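Local coordinates for beta-catenin homolog sys-1 (Caenorhabditis elegans, PDB 3C2G), which acts as a beta-catenin-like transcription coregulator in the Wnt signalling asymmetry pathway, binding the TCF factor POP-1 directly and activating or repressing target genes, at residues I3-W14 against M26-Q36; D550-G558 against V569-L577. All blocks are in the same frame, centred on the assembly; numbering follows the deposited sequence.

Interaction 1. Residues I3-W14 against M26-Q36; sequences ITQAAEQAIRLW and MAKTIRTWIRQ
Helix 3-13 and residues 26-36 of helix 20-37, the first two helices of the armadillo domain, run at 134° between their N-to-C directions, their axes 8.5 Å apart at closest approach, with Ala7 opposite Ile30 and Ala10 opposite Met26. The small alanine side chains are consistent with this spacing. Toward the N-terminal end of helix 3-13, Trp33 is a knob seated among Ile3, Thr4, Ala7 and Ile11: its CG stands anti to the backbone N (chi1 173°), which sets the indole obliquely beside the first helix, and Ala7 CB packs on the CB-CG end of Trp33, 3.5 Å from Trp33 CB. Thr4 lies at the pyrrole side, its CG2 3.9 Å from Trp33 NE1, and Ile11 CD1 approaches Trp33 CZ3 at the benzene side. At the partly exposed end Ile3 crosses the extended Gln36 side chain obliquely, Ile3 CD1 3.4 Å from Gln36 NE2. Thr29 CG2 presses on the backbone 3.6 Å from Ala7 N; Thr29 OG1 is hydrogen-bonded to His25 O. Ala10 CB rests 3.8 Å from CB of selenomethionine Met26, whose chain bends at chi3 and carries CE to 4.1 Å from Trp14 CE3. Asp60 holds Trp14 NE1. Helix 47-62 covers Ile11 and Ile30, where Ile11 CG1 lies 3.8 Å from Ile30 CD1. The helices thus join mainly by apolar packing, the Gln36 amide included at one end, with cohesion resting on shape and burial.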
loop_
_atom_site.group_PDB
_atom_site.type_symbol
_atom_site.label_atom_id
_atom_site.label_comp_id
_atom_site.label_asym_id
_atom_site.label_seq_id
_atom_site.Cartn_x
_atom_site.Cartn_y
_atom_site.Cartn_z
ATOM N N ILE A 3 -47.076 29.575 -4.805
ATOM C CA ILE A 3 -46.330 28.314 -4.762
ATOM C C ILE A 3 -46.498 27.534 -3.460
ATOM O O ILE A 3 -46.668 26.317 -3.486
ATOM C CB ILE A 3 -44.818 28.513 -5.062
ATOM C CG1 ILE A 3 -44.339 29.921 -4.670
ATOM C CG2 ILE A 3 -44.543 28.275 -6.537
ATOM C CD1 ILE A 3 -44.009 30.113 -3.195
ATOM N N THR A 4 -46.459 28.243 -2.337
ATOM C CA THR A 4 -46.567 27.632 -1.018
ATOM C C THR A 4 -47.913 26.921 -0.852
ATOM O O THR A 4 -47.971 25.769 -0.402
ATOM C CB THR A 4 -46.372 28.686 0.090
ATOM O OG1 THR A 4 -45.192 29.454 -0.185
ATOM C CG2 THR A 4 -46.242 28.024 1.460
ATOM N N GLN A 5 -48.983 27.610 -1.244
ATOM C CA GLN A 5 -50.339 27.063 -1.189
ATOM C C GLN A 5 -50.558 25.933 -2.206
ATOM O O GLN A 5 -51.248 24.953 -1.914
ATOM C CB GLN A 5 -51.379 28.180 -1.383
ATOM N N ALA A 6 -49.970 26.083 -3.393
ATOM C CA ALA A 6 -50.097 25.093 -4.465
ATOM C C ALA A 6 -49.348 23.806 -4.124
ATOM O O ALA A 6 -49.848 22.703 -4.367
ATOM C CB ALA A 6 -49.603 25.666 -5.790
ATOM N N ALA A 7 -48.156 23.962 -3.551
ATOM C CA ALA A 7 -47.358 22.832 -3.098
ATOM C C ALA A 7 -48.075 22.083 -1.987
ATOM O O ALA A 7 -48.022 20.851 -1.941
ATOM C CB ALA A 7 -45.993 23.285 -2.631
ATOM N N GLU A 8 -48.748 22.818 -1.099
ATOM C CA GLU A 8 -49.449 22.176 0.013
ATOM C C GLU A 8 -50.738 21.472 -0.410
ATOM O O GLU A 8 -51.117 20.466 0.190
ATOM C CB GLU A 8 -49.685 23.133 1.183
ATOM C CG GLU A 8 -50.123 22.421 2.486
ATOM C CD GLU A 8 -49.343 21.118 2.778
ATOM O OE1 GLU A 8 -48.086 21.132 2.746
ATOM O OE2 GLU A 8 -49.994 20.082 3.050
ATOM N N GLN A 9 -51.394 21.981 -1.450
ATOM C CA GLN A 9 -52.525 21.272 -2.041
ATOM C C GLN A 9 -52.030 19.960 -2.658
ATOM O O GLN A 9 -52.589 18.899 -2.402
ATOM C CB GLN A 9 -53.258 22.143 -3.076
ATOM C CG GLN A 9 -54.714 21.706 -3.326
ATOM C CD GLN A 9 -55.256 22.092 -4.703
ATOM O OE1 GLN A 9 -54.585 21.921 -5.726
ATOM N NE2 GLN A 9 -56.487 22.593 -4.732
ATOM N N ALA A 10 -50.958 20.058 -3.445
ATOM C CA ALA A 10 -50.281 18.911 -4.060
ATOM C C ALA A 10 -49.910 17.817 -3.049
ATOM O O ALA A 10 -50.179 16.632 -3.279
ATOM C CB ALA A 10 -49.035 19.383 -4.816
ATOM N N ILE A 11 -49.305 18.223 -1.935
ATOM C CA ILE A 11 -48.928 17.304 -0.865
ATOM C C ILE A 11 -50.168 16.668 -0.215
ATOM O O ILE A 11 -50.241 15.445 -0.049
ATOM C CB ILE A 11 -48.007 18.024 0.168
ATOM C CG1 ILE A 11 -46.607 18.211 -0.436
ATOM C CG2 ILE A 11 -47.934 17.259 1.490
ATOM C CD1 ILE A 11 -45.784 19.316 0.176
ATOM N N ARG A 12 -51.146 17.509 0.123
ATOM C CA ARG A 12 -52.391 17.071 0.745
ATOM C C ARG A 12 -53.181 16.127 -0.162
ATOM O O ARG A 12 -53.778 15.160 0.313
ATOM C CB ARG A 12 -53.241 18.291 1.146
ATOM C CG ARG A 12 -54.683 17.971 1.561
ATOM C CD ARG A 12 -55.451 19.204 2.051
ATOM N NE ARG A 12 -56.144 19.924 0.980
ATOM C CZ ARG A 12 -55.832 21.157 0.575
ATOM N NH1 ARG A 12 -54.832 21.828 1.153
ATOM N NH2 ARG A 12 -56.524 21.727 -0.409
ATOM N N LEU A 13 -53.163 16.398 -1.464
ATOM C CA LEU A 13 -54.006 15.675 -2.415
ATOM C C LEU A 13 -53.336 14.491 -3.123
ATOM O O LEU A 13 -54.011 13.695 -3.793
ATOM C CB LEU A 13 -54.588 16.653 -3.448
ATOM C CG LEU A 13 -56.050 17.134 -3.320
ATOM C CD1 LEU A 13 -56.500 17.437 -1.885
ATOM C CD2 LEU A 13 -56.297 18.347 -4.228
ATOM N N TRP A 14 -52.017 14.374 -2.977
ATOM C CA TRP A 14 -51.254 13.389 -3.752
ATOM C C TRP A 14 -51.889 11.998 -3.754
ATOM O O TRP A 14 -52.136 11.419 -4.822
ATOM C CB TRP A 14 -49.796 13.296 -3.279
ATOM C CG TRP A 14 -49.028 12.251 -4.046
ATOM C CD1 TRP A 14 -48.935 10.922 -3.751
ATOM C CD2 TRP A 14 -48.284 12.447 -5.260
ATOM N NE1 TRP A 14 -48.170 10.280 -4.697
ATOM C CE2 TRP A 14 -47.751 11.191 -5.630
ATOM C CE3 TRP A 14 -48.000 13.565 -6.061
ATOM C CZ2 TRP A 14 -46.960 11.017 -6.773
ATOM C CZ3 TRP A 14 -47.212 13.393 -7.198
ATOM C CH2 TRP A 14 -46.701 12.127 -7.543
HETATM N N MSE A 26 -48.302 18.041 -10.097
HETATM C CA MSE A 26 -48.088 18.137 -8.655
HETATM C C MSE A 26 -46.604 18.007 -8.297
HETATM O O MSE A 26 -46.107 18.728 -7.433
HETATM C CB MSE A 26 -48.931 17.096 -7.909
HETATM C CG MSE A 26 -50.435 17.402 -7.869
HETATM SE SE MSE A 26 -51.553 16.064 -6.913
HETATM C CE MSE A 26 -51.384 14.540 -8.109
ATOM N N ALA A 27 -45.898 17.110 -8.985
ATOM C CA ALA A 27 -44.457 16.941 -8.778
ATOM C C ALA A 27 -43.644 18.197 -9.134
ATOM O O ALA A 27 -42.847 18.663 -8.322
ATOM C CB ALA A 27 -43.941 15.709 -9.520
ATOM N N LYS A 28 -43.871 18.756 -10.326
ATOM C CA LYS A 28 -43.250 20.031 -10.720
ATOM C C LYS A 28 -43.503 21.111 -9.678
ATOM O O LYS A 28 -42.590 21.847 -9.292
ATOM C CB LYS A 28 -43.774 20.516 -12.070
ATOM C CG LYS A 28 -43.395 19.646 -13.263
ATOM C CD LYS A 28 -43.999 20.199 -14.556
ATOM C CE LYS A 28 -43.581 19.372 -15.772
ATOM N NZ LYS A 28 -44.318 19.777 -17.015
ATOM N N THR A 29 -44.751 21.182 -9.223
ATOM C CA THR A 29 -45.186 22.152 -8.228
ATOM C C THR A 29 -44.370 22.034 -6.944
ATOM O O THR A 29 -43.749 23.009 -6.509
ATOM C CB THR A 29 -46.705 21.993 -7.950
ATOM O OG1 THR A 29 -47.431 22.185 -9.173
ATOM C CG2 THR A 29 -47.189 22.990 -6.911
ATOM N N ILE A 30 -44.357 20.837 -6.359
ATOM C CA ILE A 30 -43.562 20.567 -5.155
ATOM C C ILE A 30 -42.068 20.872 -5.362
ATOM O O ILE A 30 -41.425 21.444 -4.487
ATOM C CB ILE A 30 -43.764 19.118 -4.650
ATOM C CG1 ILE A 30 -45.211 18.920 -4.181
ATOM C CG2 ILE A 30 -42.771 18.781 -3.517
ATOM C CD1 ILE A 30 -45.646 17.463 -4.036
ATOM N N ARG A 31 -41.531 20.513 -6.525
ATOM C CA ARG A 31 -40.127 20.786 -6.828
ATOM C C ARG A 31 -39.873 22.284 -6.878
ATOM O O ARG A 31 -38.922 22.789 -6.281
ATOM C CB ARG A 31 -39.719 20.124 -8.145
ATOM C CG ARG A 31 -38.250 20.285 -8.492
ATOM C CD ARG A 31 -37.938 19.711 -9.868
ATOM N NE ARG A 31 -36.588 20.075 -10.284
ATOM C CZ ARG A 31 -36.291 21.025 -11.166
ATOM N NH1 ARG A 31 -37.252 21.725 -11.765
ATOM N NH2 ARG A 31 -35.021 21.271 -11.454
ATOM N N THR A 32 -40.749 22.990 -7.583
ATOM C CA THR A 32 -40.649 24.436 -7.713
ATOM C C THR A 32 -40.654 25.106 -6.346
ATOM O O THR A 32 -39.803 25.945 -6.062
ATOM C CB THR A 32 -41.783 24.980 -8.582
ATOM O OG1 THR A 32 -41.789 24.271 -9.828
ATOM C CG2 THR A 32 -41.600 26.469 -8.847
ATOM N N TRP A 33 -41.596 24.709 -5.495
ATOM C CA TRP A 33 -41.679 25.238 -4.136
ATOM C C TRP A 33 -40.371 25.069 -3.367
ATOM O O TRP A 33 -39.887 26.017 -2.748
ATOM C CB TRP A 33 -42.840 24.583 -3.383
ATOM C CG TRP A 33 -42.922 24.923 -1.921
ATOM C CD1 TRP A 33 -43.124 26.155 -1.371
ATOM C CD2 TRP A 33 -42.823 24.008 -0.826
ATOM N NE1 TRP A 33 -43.147 26.069 0.003
ATOM C CE2 TRP A 33 -42.966 24.762 0.364
ATOM C CE3 TRP A 33 -42.618 22.626 -0.731
ATOM C CZ2 TRP A 33 -42.915 24.177 1.631
ATOM C CZ3 TRP A 33 -42.567 22.044 0.529
ATOM C CH2 TRP A 33 -42.714 22.821 1.696
ATOM N N ILE A 34 -39.813 23.859 -3.424
ATOM C CA ILE A 34 -38.558 23.527 -2.745
ATOM C C ILE A 34 -37.381 24.325 -3.306
ATOM O O ILE A 34 -36.623 24.929 -2.548
ATOM C CB ILE A 34 -38.282 21.996 -2.780
ATOM C CG1 ILE A 34 -39.314 21.265 -1.912
ATOM C CG2 ILE A 34 -36.863 21.677 -2.306
ATOM C CD1 ILE A 34 -39.400 19.776 -2.142
ATOM N N ARG A 35 -37.250 24.336 -4.630
ATOM C CA ARG A 35 -36.201 25.100 -5.305
ATOM C C ARG A 35 -36.175 26.556 -4.858
ATOM O O ARG A 35 -35.101 27.127 -4.651
ATOM C CB ARG A 35 -36.383 25.054 -6.824
ATOM C CG ARG A 35 -35.980 23.746 -7.472
ATOM C CD ARG A 35 -35.106 23.994 -8.700
ATOM N NE ARG A 35 -35.777 24.753 -9.756
ATOM C CZ ARG A 35 -35.143 25.471 -10.680
ATOM N NH1 ARG A 35 -33.816 25.546 -10.678
ATOM N NH2 ARG A 35 -35.837 26.126 -11.601
ATOM N N GLN A 36 -37.366 27.138 -4.699
ATOM C CA GLN A 36 -37.527 28.570 -4.456
ATOM C C GLN A 36 -37.496 28.973 -2.977
ATOM O O GLN A 36 -36.756 29.883 -2.603
ATOM C CB GLN A 36 -38.817 29.065 -5.117
ATOM C CG GLN A 36 -39.079 30.559 -4.956
ATOM C CD GLN A 36 -40.545 30.916 -5.133
ATOM O OE1 GLN A 36 -41.170 30.554 -6.135
ATOM N NE2 GLN A 36 -41.102 31.631 -4.156
#

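Interaction 2. Residues D550-G558 against V569-L577; sequences DCPLNLLNG and VLVVCDKIL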
loop_
_atom_site.group_PDB
_atom_site.type_symbol
_atom_site.label_atom_id
_atom_site.label_comp_id
_atom_site.label_asym_id
_atom_site.label_seq_id
_atom_site.Cartn_x
_atom_site.Cartn_y
_atom_site.Cartn_z
ATOM N N ASP A 550 30.253 -0.660 25.437
ATOM C CA ASP A 550 30.335 -1.287 26.753
ATOM C C ASP A 550 30.329 -2.808 26.587
ATOM O O ASP A 550 29.899 -3.323 25.550
ATOM C CB ASP A 550 29.155 -0.842 27.623
ATOM C CG ASP A 550 29.420 -1.014 29.126
ATOM O OD1 ASP A 550 30.517 -1.502 29.515
ATOM O OD2 ASP A 550 28.519 -0.649 29.923
ATOM N N CYS A 551 30.809 -3.515 27.608
ATOM C CA CYS A 551 30.904 -4.977 27.616
ATOM C C CYS A 551 29.770 -5.707 26.889
ATOM O O CYS A 551 28.658 -5.780 27.408
ATOM C CB CYS A 551 30.940 -5.473 29.057
ATOM S SG CYS A 551 31.318 -7.230 29.148
ATOM N N PRO A 552 30.051 -6.266 25.697
ATOM C CA PRO A 552 29.021 -6.997 24.945
ATOM C C PRO A 552 28.435 -8.175 25.720
ATOM O O PRO A 552 27.265 -8.495 25.540
ATOM C CB PRO A 552 29.768 -7.490 23.702
ATOM C CG PRO A 552 30.923 -6.555 23.564
ATOM C CD PRO A 552 31.333 -6.236 24.969
ATOM N N LEU A 553 29.232 -8.788 26.597
ATOM C CA LEU A 553 28.760 -9.901 27.419
ATOM C C LEU A 553 27.447 -9.590 28.134
ATOM O O LEU A 553 26.601 -10.472 28.297
ATOM C CB LEU A 553 29.834 -10.366 28.413
ATOM C CG LEU A 553 29.574 -11.681 29.173
ATOM C CD1 LEU A 553 29.136 -12.834 28.239
ATOM C CD2 LEU A 553 30.780 -12.107 30.006
ATOM N N ASN A 554 27.266 -8.328 28.518
ATOM C CA ASN A 554 26.040 -7.875 29.180
ATOM C C ASN A 554 24.775 -7.970 28.302
ATOM O O ASN A 554 23.658 -7.873 28.805
ATOM C CB ASN A 554 26.227 -6.455 29.738
ATOM C CG ASN A 554 27.246 -6.395 30.881
ATOM O OD1 ASN A 554 27.381 -7.336 31.668
ATOM N ND2 ASN A 554 27.965 -5.280 30.975
ATOM N N LEU A 555 24.962 -8.163 26.995
ATOM C CA LEU A 555 23.857 -8.452 26.073
ATOM C C LEU A 555 23.181 -9.794 26.379
ATOM O O LEU A 555 22.069 -10.054 25.928
ATOM C CB LEU A 555 24.375 -8.488 24.637
ATOM C CG LEU A 555 24.263 -7.333 23.643
ATOM C CD1 LEU A 555 23.995 -5.969 24.272
ATOM C CD2 LEU A 555 25.542 -7.306 22.817
ATOM N N LEU A 556 23.875 -10.645 27.128
ATOM C CA LEU A 556 23.402 -11.996 27.404
ATOM C C LEU A 556 22.702 -12.091 28.740
ATOM O O LEU A 556 22.219 -13.157 29.106
ATOM C CB LEU A 556 24.557 -12.992 27.387
ATOM C CG LEU A 556 25.366 -13.194 26.110
ATOM C CD1 LEU A 556 26.317 -14.363 26.317
ATOM C CD2 LEU A 556 24.475 -13.431 24.910
ATOM N N ASN A 557 22.649 -10.977 29.466
ATOM C CA ASN A 557 22.013 -10.931 30.787
ATOM C C ASN A 557 20.509 -11.267 30.766
ATOM O O ASN A 557 19.947 -11.683 31.782
ATOM C CB ASN A 557 22.277 -9.581 31.476
ATOM C CG ASN A 557 23.771 -9.352 31.797
ATOM O OD1 ASN A 557 24.590 -10.279 31.749
ATOM N ND2 ASN A 557 24.118 -8.106 32.126
ATOM N N GLY A 558 19.869 -11.097 29.608
ATOM C CA GLY A 558 18.481 -11.516 29.435
ATOM C C GLY A 558 18.371 -13.008 29.165
ATOM O O GLY A 558 19.329 -13.770 29.377
ATOM N N VAL A 569 28.953 -13.313 20.761
ATOM C CA VAL A 569 29.207 -12.431 21.877
ATOM C C VAL A 569 30.441 -12.895 22.637
ATOM O O VAL A 569 31.298 -12.086 22.970
ATOM C CB VAL A 569 27.972 -12.322 22.775
ATOM C CG1 VAL A 569 28.346 -11.894 24.172
ATOM C CG2 VAL A 569 26.971 -11.346 22.150
ATOM N N LEU A 570 30.547 -14.197 22.872
ATOM C CA LEU A 570 31.701 -14.747 23.575
ATOM C C LEU A 570 32.992 -14.509 22.807
ATOM O O LEU A 570 33.999 -14.087 23.389
ATOM C CB LEU A 570 31.524 -16.243 23.839
ATOM C CG LEU A 570 30.414 -16.623 24.813
ATOM C CD1 LEU A 570 30.068 -18.100 24.696
ATOM C CD2 LEU A 570 30.788 -16.260 26.231
ATOM N N VAL A 571 32.955 -14.772 21.507
ATOM C CA VAL A 571 34.150 -14.709 20.678
ATOM C C VAL A 571 34.639 -13.278 20.516
ATOM O O VAL A 571 35.844 -13.025 20.622
ATOM C CB VAL A 571 33.916 -15.384 19.313
ATOM C CG1 VAL A 571 35.072 -15.110 18.333
ATOM C CG2 VAL A 571 33.729 -16.899 19.503
ATOM N N VAL A 572 33.715 -12.345 20.272
ATOM C CA VAL A 572 34.090 -10.953 20.073
ATOM C C VAL A 572 34.718 -10.387 21.343
ATOM O O VAL A 572 35.699 -9.645 21.276
ATOM C CB VAL A 572 32.912 -10.051 19.553
ATOM C CG1 VAL A 572 31.980 -9.605 20.674
ATOM C CG2 VAL A 572 33.458 -8.829 18.850
ATOM N N CYS A 573 34.150 -10.754 22.492
ATOM C CA CYS A 573 34.666 -10.306 23.773
ATOM C C CYS A 573 36.094 -10.794 23.979
ATOM O O CYS A 573 36.970 -10.012 24.349
ATOM C CB CYS A 573 33.774 -10.782 24.914
ATOM S SG CYS A 573 32.280 -9.814 25.105
ATOM N N ASP A 574 36.320 -12.074 23.705
ATOM C CA ASP A 574 37.627 -12.672 23.864
ATOM C C ASP A 574 38.652 -12.013 22.956
ATOM O O ASP A 574 39.778 -11.753 23.377
ATOM C CB ASP A 574 37.573 -14.177 23.605
ATOM C CG ASP A 574 38.849 -14.881 24.025
ATOM O OD1 ASP A 574 39.113 -14.962 25.250
ATOM O OD2 ASP A 574 39.594 -15.337 23.128
ATOM N N LYS A 575 38.262 -11.729 21.720
ATOM C CA LYS A 575 39.149 -11.058 20.778
ATOM C C LYS A 575 39.430 -9.600 21.155
ATOM O O LYS A 575 40.525 -9.087 20.889
ATOM C CB LYS A 575 38.594 -11.153 19.357
ATOM C CG LYS A 575 38.734 -12.533 18.742
ATOM C CD LYS A 575 38.098 -12.587 17.374
ATOM C CE LYS A 575 38.223 -13.972 16.744
ATOM N NZ LYS A 575 39.643 -14.338 16.467
ATOM N N ILE A 576 38.459 -8.931 21.775
ATOM C CA ILE A 576 38.698 -7.568 22.259
ATOM C C ILE A 576 39.739 -7.570 23.395
ATOM O O ILE A 576 40.614 -6.702 23.448
ATOM C CB ILE A 576 37.392 -6.840 22.704
ATOM C CG1 ILE A 576 36.498 -6.526 21.507
ATOM C CG2 ILE A 576 37.710 -5.534 23.426
ATOM C CD1 ILE A 576 35.059 -6.278 21.886
ATOM N N LEU A 577 39.647 -8.558 24.282
ATOM C CA LEU A 577 40.525 -8.614 25.446
ATOM C C LEU A 577 41.929 -9.095 25.104
ATOM O O LEU A 577 42.879 -8.772 25.814
ATOM C CB LEU A 577 39.906 -9.449 26.562
ATOM C CG LEU A 577 38.592 -8.875 27.094
ATOM C CD1 LEU A 577 37.992 -9.748 28.172
ATOM C CD2 LEU A 577 38.791 -7.454 27.608
#
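Pro552 and Leu553 meet Cys573 at the start of a short 3-10 turn that lies against helix 569-577. Cys573 SG is 3.7 Å from Pro552 CB and 3.5 Å from Leu553 N, so the sulfur touches both the proline ring and the backbone that follows it. One turn earlier in the helix, Val569 fills the bend of the 3-10 segment: its CG1 lies 3.8 Å from Pro552 O and equally far from Leu553 CA. Leu556 reaches the same methyl tip to tip, its CG and CD1 each 3.8 Å from Val569 CG1, and Leu555 CD2 comes to the other branch, CG2. With CG1 anti to the backbone N (chi1 157°), Val569 directs this methyl into the turn. Leu553 CD1 also meets Leu570 CD2. Backbone bonds from Leu555 N to Pro552 O (2.7 Å) and from Leu556 N to Leu553 O hold the bend, and Asn554 ND2 ties its outer side to Thr588 O. Around this shell, helix 591-598 packs on Leu553 and Leu556 and helix 515-535 on Leu555, so these two flank the turn preceding helix 563-579, while helix 603-613 covers Leu570 and Cys573 on the helix beside it.

Interactions 1 and 2 lie on opposite sides of the chain's centre, with centres 88 Å apart and nearest atoms about 72 Å apart, toward the two ends of the armadillo domain, and share no element. Interaction 1 joins two helices close in sequence and is the larger, burying 711 Å² against 329 Å², but only partly buried, its outer margin reaching the surface. Interaction 2 sets a 3-10 turn on the helix that follows it and is enclosed almost throughout. Both rely on apolar contact, yet differently: indoles set against small alanines and isoleucines, with a selenomethionine, in interaction 1; a sulfur on a proline ring, with valine and leucines, in interaction 2.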